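PDB 5IHX: tyrosine--tRNA ligase, mitochondrial from Emericella nidulans, which probably catalyses the ATP-dependent attachment of L-tyrosine to tRNA(Tyr), and is represented here by its catalytic part without the C-terminal domain. Local coordinates for residues A[39-42]-A[46-49]; A[54-59]-A[270-275]; A[93-98]-A[154-159]; A[148-153]-A[331-336]. All coordinates share one frame; numbering follows the deposited sequence.

Contact 1 of 4, residues A[39-42]-A[46-49]; sequences EHLE and LIHD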
# COMPACT_ATOMS: atom_id res chain seq x y z
N GLU A 39 15.62 31.95 -14.42
CA GLU A 39 16.35 33.19 -14.19
C GLU A 39 15.45 34.21 -13.52
O GLU A 39 15.87 34.96 -12.64
CB GLU A 39 16.90 33.73 -15.51
CG GLU A 39 17.98 32.86 -16.13
CD GLU A 39 18.36 33.29 -17.54
OE1 GLU A 39 17.47 33.79 -18.27
OE2 GLU A 39 19.53 33.10 -17.92
N HIS A 40 14.19 34.23 -13.93
CA HIS A 40 13.20 35.11 -13.34
C HIS A 40 12.97 34.79 -11.86
O HIS A 40 12.99 35.68 -11.02
CB HIS A 40 11.88 35.02 -14.09
CG HIS A 40 10.76 35.74 -13.40
ND1 HIS A 40 10.69 37.11 -13.32
CD2 HIS A 40 9.68 35.27 -12.73
CE1 HIS A 40 9.61 37.46 -12.64
NE2 HIS A 40 8.98 36.36 -12.28
N LEU A 41 12.77 33.51 -11.55
CA LEU A 41 12.52 33.10 -10.17
C LEU A 41 13.72 33.37 -9.28
O LEU A 41 13.57 33.74 -8.11
CB LEU A 41 12.15 31.61 -10.10
CG LEU A 41 10.78 31.19 -10.62
CD1 LEU A 41 10.60 29.69 -10.47
CD2 LEU A 41 9.65 31.93 -9.91
N GLU A 42 14.91 33.18 -9.83
CA GLU A 42 16.14 33.45 -9.09
C GLU A 42 16.21 34.93 -8.72
O GLU A 42 16.62 35.29 -7.62
CB GLU A 42 17.36 33.05 -9.92
CG GLU A 42 17.60 31.55 -9.94
CD GLU A 42 18.57 31.12 -11.03
OE1 GLU A 42 19.21 30.06 -10.87
OE2 GLU A 42 18.67 31.83 -12.06
N LEU A 46 13.04 33.12 -5.23
CA LEU A 46 12.06 32.08 -4.92
C LEU A 46 12.60 30.65 -5.02
O LEU A 46 11.91 29.71 -4.63
CB LEU A 46 10.85 32.23 -5.85
CG LEU A 46 9.88 33.36 -5.49
CD1 LEU A 46 8.85 33.56 -6.59
CD2 LEU A 46 9.18 33.09 -4.16
N ILE A 47 13.81 30.48 -5.54
CA ILE A 47 14.43 29.16 -5.59
C ILE A 47 15.47 28.99 -4.48
O ILE A 47 16.42 29.76 -4.39
CB ILE A 47 15.11 28.90 -6.95
CG1 ILE A 47 14.11 29.09 -8.09
CG2 ILE A 47 15.73 27.50 -6.97
CD1 ILE A 47 14.65 28.78 -9.47
N HIS A 48 15.27 27.97 -3.65
CA HIS A 48 16.23 27.63 -2.61
C HIS A 48 17.19 26.56 -3.13
O HIS A 48 18.38 26.82 -3.33
CB HIS A 48 15.52 27.14 -1.35
CG HIS A 48 16.45 26.76 -0.24
ND1 HIS A 48 17.40 27.61 0.26
CD2 HIS A 48 16.57 25.60 0.46
CE1 HIS A 48 18.08 27.01 1.22
NE2 HIS A 48 17.59 25.79 1.36
N ASP A 49 16.67 25.35 -3.33
CA ASP A 49 17.43 24.25 -3.91
C ASP A 49 16.75 23.70 -5.15
O ASP A 49 15.52 23.64 -5.22
CB ASP A 49 17.61 23.11 -2.90
CG ASP A 49 18.60 23.45 -1.80
OD1 ASP A 49 19.53 24.24 -2.04
OD2 ASP A 49 18.45 22.90 -0.68

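Contact 2 of 4, residues A[54-59]-A[270-275]; sequences RDLLHR and SDDLDK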
# COMPACT_ATOMS: atom_id res chain seq x y z
N ARG A 54 20.57 22.63 -11.77
CA ARG A 54 19.98 23.95 -11.99
C ARG A 54 20.00 24.33 -13.47
O ARG A 54 18.99 24.80 -14.00
CB ARG A 54 20.72 25.01 -11.16
CG ARG A 54 20.18 26.44 -11.34
CD ARG A 54 20.84 27.16 -12.51
NE ARG A 54 20.28 28.48 -12.77
CZ ARG A 54 20.47 29.15 -13.90
NH1 ARG A 54 21.21 28.63 -14.87
NH2 ARG A 54 19.92 30.35 -14.07
N ASP A 55 21.13 24.14 -14.14
CA ASP A 55 21.25 24.50 -15.54
C ASP A 55 20.28 23.71 -16.40
O ASP A 55 19.76 24.23 -17.39
CB ASP A 55 22.68 24.29 -16.05
CG ASP A 55 23.68 25.24 -15.41
OD1 ASP A 55 23.28 26.36 -15.01
OD2 ASP A 55 24.87 24.88 -15.31
N LEU A 56 20.03 22.46 -16.03
CA LEU A 56 19.06 21.65 -16.75
C LEU A 56 17.65 22.21 -16.56
O LEU A 56 16.87 22.28 -17.51
CB LEU A 56 19.12 20.19 -16.30
CG LEU A 56 18.09 19.26 -16.94
CD1 LEU A 56 18.17 19.32 -18.47
CD2 LEU A 56 18.27 17.84 -16.46
N LEU A 57 17.33 22.61 -15.33
CA LEU A 57 16.03 23.21 -15.03
C LEU A 57 15.82 24.44 -15.91
O LEU A 57 14.77 24.62 -16.51
CB LEU A 57 15.93 23.59 -13.56
CG LEU A 57 14.57 24.08 -13.07
CD1 LEU A 57 13.54 22.96 -13.07
CD2 LEU A 57 14.68 24.71 -11.69
N HIS A 58 16.85 25.28 -15.96
CA HIS A 58 16.85 26.45 -16.84
C HIS A 58 16.62 26.06 -18.30
O HIS A 58 15.82 26.69 -18.99
CB HIS A 58 18.17 27.22 -16.68
CG HIS A 58 18.40 28.25 -17.73
ND1 HIS A 58 17.82 29.50 -17.69
CD2 HIS A 58 19.19 28.24 -18.83
CE1 HIS A 58 18.22 30.20 -18.74
NE2 HIS A 58 19.05 29.46 -19.45
N ARG A 59 17.32 25.03 -18.77
CA ARG A 59 17.16 24.61 -20.16
C ARG A 59 15.74 24.09 -20.42
O ARG A 59 15.15 24.38 -21.47
CB ARG A 59 18.16 23.52 -20.56
CG ARG A 59 19.50 24.05 -21.05
CD ARG A 59 20.23 23.03 -21.92
NE ARG A 59 20.65 21.83 -21.20
CZ ARG A 59 20.56 20.59 -21.68
NH1 ARG A 59 20.08 20.37 -22.90
NH2 ARG A 59 20.97 19.56 -20.95
N SER A 270 14.76 9.31 -22.53
CA SER A 270 16.18 9.29 -22.86
C SER A 270 16.78 10.69 -22.90
O SER A 270 17.93 10.89 -22.51
CB SER A 270 16.40 8.58 -24.20
OG SER A 270 15.45 9.01 -25.16
N ASP A 271 16.01 11.66 -23.38
CA ASP A 271 16.46 13.04 -23.45
C ASP A 271 16.28 13.72 -22.09
O ASP A 271 15.19 13.69 -21.51
CB ASP A 271 15.69 13.81 -24.53
CG ASP A 271 16.35 15.13 -24.90
OD1 ASP A 271 17.06 15.71 -24.06
OD2 ASP A 271 16.15 15.59 -26.04
N ASP A 272 17.35 14.33 -21.59
CA ASP A 272 17.33 15.00 -20.29
C ASP A 272 16.26 16.08 -20.20
O ASP A 272 15.74 16.36 -19.12
CB ASP A 272 18.70 15.61 -19.98
CG ASP A 272 19.68 14.60 -19.40
OD1 ASP A 272 19.40 13.38 -19.48
OD2 ASP A 272 20.72 15.03 -18.87
N LEU A 273 15.93 16.69 -21.33
CA LEU A 273 14.94 17.77 -21.37
C LEU A 273 13.53 17.28 -21.06
O LEU A 273 12.62 18.10 -20.86
CB LEU A 273 14.96 18.45 -22.74
CG LEU A 273 16.14 19.37 -23.07
CD1 LEU A 273 16.00 19.89 -24.49
CD2 LEU A 273 16.24 20.52 -22.09
N ASP A 274 13.34 15.97 -21.02
CA ASP A 274 12.02 15.38 -20.79
C ASP A 274 11.92 14.71 -19.42
O ASP A 274 10.84 14.28 -19.02
CB ASP A 274 11.71 14.35 -21.88
CG ASP A 274 11.69 14.95 -23.26
OD1 ASP A 274 11.44 16.17 -23.38
OD2 ASP A 274 11.91 14.20 -24.24
N LYS A 275 13.04 14.63 -18.71
CA LYS A 275 13.07 13.95 -17.42
C LYS A 275 12.41 14.82 -16.35
O LYS A 275 12.51 16.05 -16.39
CB LYS A 275 14.51 13.63 -17.03
CG LYS A 275 15.18 12.60 -17.94
CD LYS A 275 16.66 12.45 -17.62
CE LYS A 275 17.33 11.42 -18.53
NZ LYS A 275 16.75 10.06 -18.40

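Contact 3 of 4, residues A[93-98]-A[154-159]; sequences GYVWGL and HGYKRQ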
# COMPACT_ATOMS: atom_id res chain seq x y z
N GLY A 93 4.24 31.29 -12.74
CA GLY A 93 4.09 30.34 -13.83
C GLY A 93 2.83 30.60 -14.63
O GLY A 93 2.86 30.62 -15.86
N TYR A 94 1.72 30.83 -13.93
CA TYR A 94 0.44 31.07 -14.59
C TYR A 94 0.49 32.29 -15.50
O TYR A 94 0.14 32.20 -16.68
CB TYR A 94 -0.67 31.25 -13.55
CG TYR A 94 -2.03 31.53 -14.15
CD1 TYR A 94 -2.66 30.61 -14.98
CD2 TYR A 94 -2.70 32.73 -13.88
CE1 TYR A 94 -3.91 30.87 -15.53
CE2 TYR A 94 -3.94 33.00 -14.42
CZ TYR A 94 -4.54 32.07 -15.25
OH TYR A 94 -5.78 32.33 -15.79
N VAL A 95 0.95 33.42 -14.97
CA VAL A 95 0.98 34.65 -15.75
C VAL A 95 2.09 34.63 -16.80
O VAL A 95 2.12 35.46 -17.70
CB VAL A 95 1.14 35.90 -14.84
CG1 VAL A 95 -0.00 35.98 -13.84
CG2 VAL A 95 2.48 35.90 -14.12
N TRP A 96 3.01 33.67 -16.67
CA TRP A 96 4.02 33.45 -17.70
C TRP A 96 3.52 32.54 -18.83
O TRP A 96 4.21 32.36 -19.84
CB TRP A 96 5.29 32.84 -17.08
CG TRP A 96 6.28 33.88 -16.68
CD1 TRP A 96 6.08 34.92 -15.82
CD2 TRP A 96 7.63 34.00 -17.14
NE1 TRP A 96 7.23 35.67 -15.71
CE2 TRP A 96 8.20 35.13 -16.51
CE3 TRP A 96 8.43 33.25 -18.02
CZ2 TRP A 96 9.51 35.53 -16.73
CZ3 TRP A 96 9.73 33.65 -18.23
CH2 TRP A 96 10.26 34.78 -17.59
N GLY A 97 2.33 31.99 -18.67
CA GLY A 97 1.73 31.16 -19.70
C GLY A 97 2.09 29.69 -19.58
O GLY A 97 1.87 28.91 -20.50
N LEU A 98 2.66 29.31 -18.44
CA LEU A 98 2.95 27.91 -18.15
C LEU A 98 1.72 27.26 -17.53
O LEU A 98 1.05 27.89 -16.70
CB LEU A 98 4.15 27.78 -17.21
CG LEU A 98 5.50 28.22 -17.76
CD1 LEU A 98 6.49 28.45 -16.64
CD2 LEU A 98 6.03 27.19 -18.74
N HIS A 154 -0.82 44.16 -12.54
CA HIS A 154 0.59 44.40 -12.83
C HIS A 154 0.94 44.18 -14.30
O HIS A 154 2.11 44.00 -14.65
CB HIS A 154 1.45 43.52 -11.92
CG HIS A 154 1.48 43.98 -10.50
ND1 HIS A 154 2.23 45.06 -10.08
CD2 HIS A 154 0.83 43.53 -9.40
CE1 HIS A 154 2.05 45.24 -8.79
NE2 HIS A 154 1.21 44.32 -8.35
N GLY A 155 -0.07 44.20 -15.16
CA GLY A 155 0.15 44.22 -16.60
C GLY A 155 0.17 42.88 -17.29
O GLY A 155 0.42 42.81 -18.49
N TYR A 156 -0.10 41.81 -16.55
CA TYR A 156 -0.16 40.47 -17.14
C TYR A 156 -1.59 40.17 -17.57
O TYR A 156 -2.45 39.88 -16.73
CB TYR A 156 0.36 39.42 -16.15
CG TYR A 156 1.76 39.70 -15.67
CD1 TYR A 156 2.86 39.23 -16.37
CD2 TYR A 156 1.98 40.44 -14.52
CE1 TYR A 156 4.15 39.49 -15.93
CE2 TYR A 156 3.26 40.71 -14.08
CZ TYR A 156 4.34 40.23 -14.79
OH TYR A 156 5.61 40.51 -14.34
N LYS A 157 -1.83 40.24 -18.87
CA LYS A 157 -3.16 40.04 -19.43
C LYS A 157 -3.35 38.59 -19.84
O LYS A 157 -2.54 38.05 -20.60
CB LYS A 157 -3.39 40.97 -20.62
N ARG A 158 -4.41 37.97 -19.34
CA ARG A 158 -4.67 36.56 -19.59
C ARG A 158 -4.79 36.25 -21.07
O ARG A 158 -5.53 36.90 -21.80
CB ARG A 158 -5.94 36.12 -18.86
CG ARG A 158 -6.38 34.69 -19.18
CD ARG A 158 -7.52 34.24 -18.27
NE ARG A 158 -8.14 33.01 -18.76
CZ ARG A 158 -9.03 32.30 -18.07
NH1 ARG A 158 -9.41 32.68 -16.86
NH2 ARG A 158 -9.55 31.20 -18.61
N GLN A 159 -4.04 35.23 -21.50
CA GLN A 159 -4.10 34.74 -22.87
C GLN A 159 -4.84 33.41 -22.89
O GLN A 159 -4.95 32.73 -21.87
CB GLN A 159 -2.69 34.58 -23.45
CG GLN A 159 -1.88 35.87 -23.45
CD GLN A 159 -2.54 36.97 -24.27
OE1 GLN A 159 -3.16 36.70 -25.30
NE2 GLN A 159 -2.42 38.21 -23.81

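Contact 4 of 4, residues A[148-153]-A[331-336]; sequences ERYGEK and FTFLPI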
# COMPACT_ATOMS: atom_id res chain seq x y z
N GLU A 148 -5.09 35.67 -10.95
CA GLU A 148 -5.39 36.24 -12.26
C GLU A 148 -5.68 37.74 -12.13
O GLU A 148 -5.17 38.54 -12.90
CB GLU A 148 -6.58 35.52 -12.90
CG GLU A 148 -6.98 36.08 -14.26
CD GLU A 148 -8.08 35.27 -14.93
OE1 GLU A 148 -8.26 34.09 -14.56
OE2 GLU A 148 -8.75 35.81 -15.83
N ARG A 149 -6.51 38.09 -11.15
CA ARG A 149 -6.84 39.49 -10.89
C ARG A 149 -5.58 40.29 -10.53
O ARG A 149 -5.36 41.38 -11.05
CB ARG A 149 -7.88 39.60 -9.77
CG ARG A 149 -7.97 40.99 -9.13
CD ARG A 149 -9.02 41.05 -8.03
NE ARG A 149 -8.74 40.09 -6.96
CZ ARG A 149 -7.76 40.23 -6.07
NH1 ARG A 149 -6.95 41.27 -6.12
NH2 ARG A 149 -7.59 39.31 -5.13
N TYR A 150 -4.78 39.75 -9.62
CA TYR A 150 -3.56 40.41 -9.18
C TYR A 150 -2.55 40.55 -10.32
O TYR A 150 -1.86 41.56 -10.42
CB TYR A 150 -2.95 39.65 -8.00
CG TYR A 150 -1.74 40.31 -7.38
CD1 TYR A 150 -1.86 41.50 -6.68
CD2 TYR A 150 -0.48 39.72 -7.47
CE1 TYR A 150 -0.76 42.10 -6.10
CE2 TYR A 150 0.63 40.32 -6.89
CZ TYR A 150 0.48 41.50 -6.20
OH TYR A 150 1.58 42.10 -5.63
N GLY A 151 -2.49 39.54 -11.17
CA GLY A 151 -1.64 39.59 -12.35
C GLY A 151 -2.08 40.71 -13.29
O GLY A 151 -1.24 41.42 -13.85
N GLU A 152 -3.39 40.85 -13.46
CA GLU A 152 -3.96 41.90 -14.29
C GLU A 152 -3.50 43.28 -13.83
O GLU A 152 -3.16 44.13 -14.66
CB GLU A 152 -5.49 41.81 -14.29
CG GLU A 152 -6.20 42.91 -15.07
CD GLU A 152 -6.04 42.78 -16.57
OE1 GLU A 152 -5.64 41.69 -17.04
OE2 GLU A 152 -6.32 43.77 -17.29
N LYS A 153 -3.52 43.51 -12.52
CA LYS A 153 -3.10 44.79 -11.97
C LYS A 153 -1.69 45.16 -12.42
O LYS A 153 -1.40 46.33 -12.66
CB LYS A 153 -3.16 44.77 -10.44
CG LYS A 153 -2.28 45.84 -9.78
CD LYS A 153 -2.43 45.87 -8.26
CE LYS A 153 -1.47 46.89 -7.67
NZ LYS A 153 -1.59 47.01 -6.19
N PHE A 331 6.97 37.85 -2.27
CA PHE A 331 5.53 37.87 -1.97
C PHE A 331 4.70 38.81 -2.85
O PHE A 331 3.49 38.90 -2.66
CB PHE A 331 5.31 38.26 -0.51
CG PHE A 331 5.63 37.16 0.47
CD1 PHE A 331 4.77 36.09 0.62
CD2 PHE A 331 6.78 37.21 1.24
CE1 PHE A 331 5.05 35.08 1.52
CE2 PHE A 331 7.06 36.20 2.14
CZ PHE A 331 6.20 35.13 2.28
N THR A 332 5.32 39.50 -3.81
CA THR A 332 4.58 40.42 -4.67
C THR A 332 5.00 40.30 -6.13
O THR A 332 6.02 39.68 -6.44
CB THR A 332 4.78 41.90 -4.23
OG1 THR A 332 5.96 42.43 -4.85
CG2 THR A 332 4.90 42.01 -2.72
N PHE A 333 4.19 40.89 -7.01
CA PHE A 333 4.49 40.97 -8.44
C PHE A 333 5.12 42.32 -8.80
O PHE A 333 5.24 42.66 -9.98
CB PHE A 333 3.22 40.75 -9.27
CG PHE A 333 2.83 39.30 -9.46
CD1 PHE A 333 1.75 38.97 -10.26
CD2 PHE A 333 3.53 38.27 -8.83
CE1 PHE A 333 1.38 37.65 -10.44
CE2 PHE A 333 3.16 36.95 -9.01
CZ PHE A 333 2.08 36.64 -9.82
N LEU A 334 5.51 43.08 -7.78
CA LEU A 334 6.14 44.38 -8.00
C LEU A 334 7.40 44.23 -8.84
O LEU A 334 8.25 43.39 -8.54
CB LEU A 334 6.49 45.04 -6.66
CG LEU A 334 5.34 45.64 -5.84
CD1 LEU A 334 5.82 45.96 -4.44
CD2 LEU A 334 4.77 46.89 -6.51
N PRO A 335 7.53 45.03 -9.92
CA PRO A 335 8.76 44.98 -10.72
C PRO A 335 10.01 45.29 -9.90
O PRO A 335 9.92 46.04 -8.93
CB PRO A 335 8.54 46.07 -11.78
CG PRO A 335 7.06 46.23 -11.87
CD PRO A 335 6.54 45.97 -10.49
N ILE A 336 11.14 44.70 -10.28
CA ILE A 336 12.39 44.91 -9.55
C ILE A 336 12.78 46.39 -9.50
O ILE A 336 13.20 46.88 -8.45
CB ILE A 336 13.54 44.09 -10.18
CG1 ILE A 336 13.26 42.58 -10.05
CG2 ILE A 336 14.89 44.45 -9.54
CD1 ILE A 336 13.23 42.06 -8.63

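Contact 1 of 4, residues A[39-42]-A[46-49]
At the C-terminal end of helix 37-44, Leu41 and Leu46 close the last turn of the helix as the chain leaves toward strand 50-51. The backbone N of Leu46 gives its hydrogen to Leu41 O over 3.0 Å, and the bond is almost straight, 176° at the hydrogen. Where the chain turns out of the helix, two apolar residues of the loop lie against its side. Leu46 brings one methyl, CD1, to within 3.8 Å of Leu41 CD2, the two side chains slanting across each other. Ile47 takes the root of the same leucine: its CG1 lies 3.8 Å from Leu41 CB. The extended ethyl arm of Ile47 (chi2 -177°) then carries CD1 past that CB and on to Glu42 CG, at 4.1 Å. Only the aliphatic part of Glu42 takes part; its carboxylate is held in a salt bridge by Arg54 of the following helix. The two leucines also rest on helix 84-95, and both Leu41 and Ile47 touch Phe279 of strand 277-280, so the turn lies between helix 84-95 and strand 277-280 of the central sheet. A bond reaching back five residues, with the residue that donates it packed on an apolar side chain of the last helical turns, is consistent with a Schellman-type helix ending.

Contact 2 of 4, residues A[54-59]-A[270-275]
An arginine guanidinium lying over a leucine methyl, rather than on a nearby carboxylate, is the odd feature here: Leu273 CD2 sits beneath one face of Arg59. Leu273 CD2 is 3.9 Å from Arg59 NH1 and equally far from Arg59 CB, so it touches both ends of the arginine chain. A bend at chi3 (-66°) folds the outer part of the side chain back over the leucine, and the two side chains cross roughly perpendicular to each other. One turn earlier in helix 54-63, Leu56 extends its methyl CD1 to within 3.9 Å of Asp272 O. Leu56 CD1 is also 4.0 Å from Asp272 CB and a looser 4.3 Å from Leu273 CD2. The loop side is shaped by an Asx turn, in which Asp271 OD1 accepts from Leu273 N at 3.1 Å, the donor standing well above the carboxylate plane. This turn leads into the 3-10 segment 272-274. Gln234 NE2 donates to the carbonyls of Leu273 and Lys275, and Asp274 has a salt bridge with Lys64. Acidic groups remain close to the arginine without touching it, Asp272 OD2 lying 5.0 Å from Arg59 NH2. The chemistry therefore implies a surface contact carried by van der Waals forces, of Leu56 with the backbone carbonyl and CB of Asp272 and of Leu273 with the aliphatic and flat parts of Arg59, to which the neighbouring carboxylates probably add a mild electrostatic attraction.

Contact 3 of 4, residues A[93-98]-A[154-159]
Val95, in the last turn of helix 84-95, sets its branched CB against the root of Tyr156, with 3.8 Å between Val95 CB and Tyr156 CB. Its CG2 occupies the crowded position between backbone N and carbonyl carbon, and from there reaches over one face of the Tyr156 ring. Val95 CG2 lies 4.2 Å from the centroid of the Tyr156 ring and 19° off the normal, a CH-pi contact shifted toward the rim at CD1. On the tyrosine side, chi1 of -57° keeps CG beside the backbone N, while the second torsion turns the flat of the ring to the valine. Tyr94 and Arg158 make the second meeting point. With CG opposite its backbone N (chi1 178°), Tyr94 sends its hydroxyl outward until OH is 3.6 Å from Arg158 CD. Arg158 is extended from CG to NE and passes its guanidinium over that oxygen, so that OH faces the flat side of the group while ring and guanidinium planes stand nearly perpendicular. This is packing, not a bond: Arg158 NH1 is claimed by a salt bridge to Glu148, and Tyr94 OH has weak hydrogen bonds to Glu148 and Arg164. Both helices end in a Schellman motif, with Gly97 and Gly155 at positive phi. The contact thus joins the ends of helices 84-95 and 126-153 where their chains turn toward the adjacent parallel strands 100-104 and 164-168, the latter at the edge of the sheet.

Contact 4 of 4, residues A[148-153]-A[331-336]
The rings of Tyr150 and Phe333 meet aslant, their planes 42° apart and their centroids separated by 5.1 Å. Tyr150 CE2 comes within 3.5 Å of Phe333 CG, and Tyr150 CD2 stands over one face of the phenylalanine, 3.6 Å from Phe333 CD1. Gly151 fits the rim of the same ring, with its CA 4.0 Å from Phe333 CD1. Tyr150 projects outward from its helix (chi1 -175°), which carries the hydroxyl past Phe333 to the loop backbone. There Tyr150 OH accepts from Phe333 N at 3.2 Å with a nearly straight 171° angle, and also touches Thr332 CB. A hydrogen bond to Glu362 gives the buried hydroxyl a second partner. The loop is itself held in shape by Thr332 OG1, which takes the N-H of Leu334 at 3.0 Å and bonds back to Leu328 O. This ST turn and the Pro335 N-cap lie in the short link from helix 321-331 to helix 336-348, and Phe333 sets that link against the C-terminal turns of helix 126-153.

Overall arrangement
Contact 4 is fully buried, contacts 1 and 3 are partly buried, and contact 2 lies at the surface, about 28 Å from contact 4 between centres. The chemistry follows: straight backbone-donated hydrogen bonds with apolar or aromatic packing in contacts 1 and 4, but only packing across contacts 2 and 3. Contact 4 uses the last turns of helix 126-153 and contact 3 the loop that follows it; the Arg158-Glu148 salt bridge and His154 against Phe333 join them. Contact 1 is linked to contact 2 through Glu42 and Arg54, and to contact 3 where His40 meets Trp96. Contacts 1, 3 and 4 gather where helices finish, while contact 2 uses the start of helix 54-63.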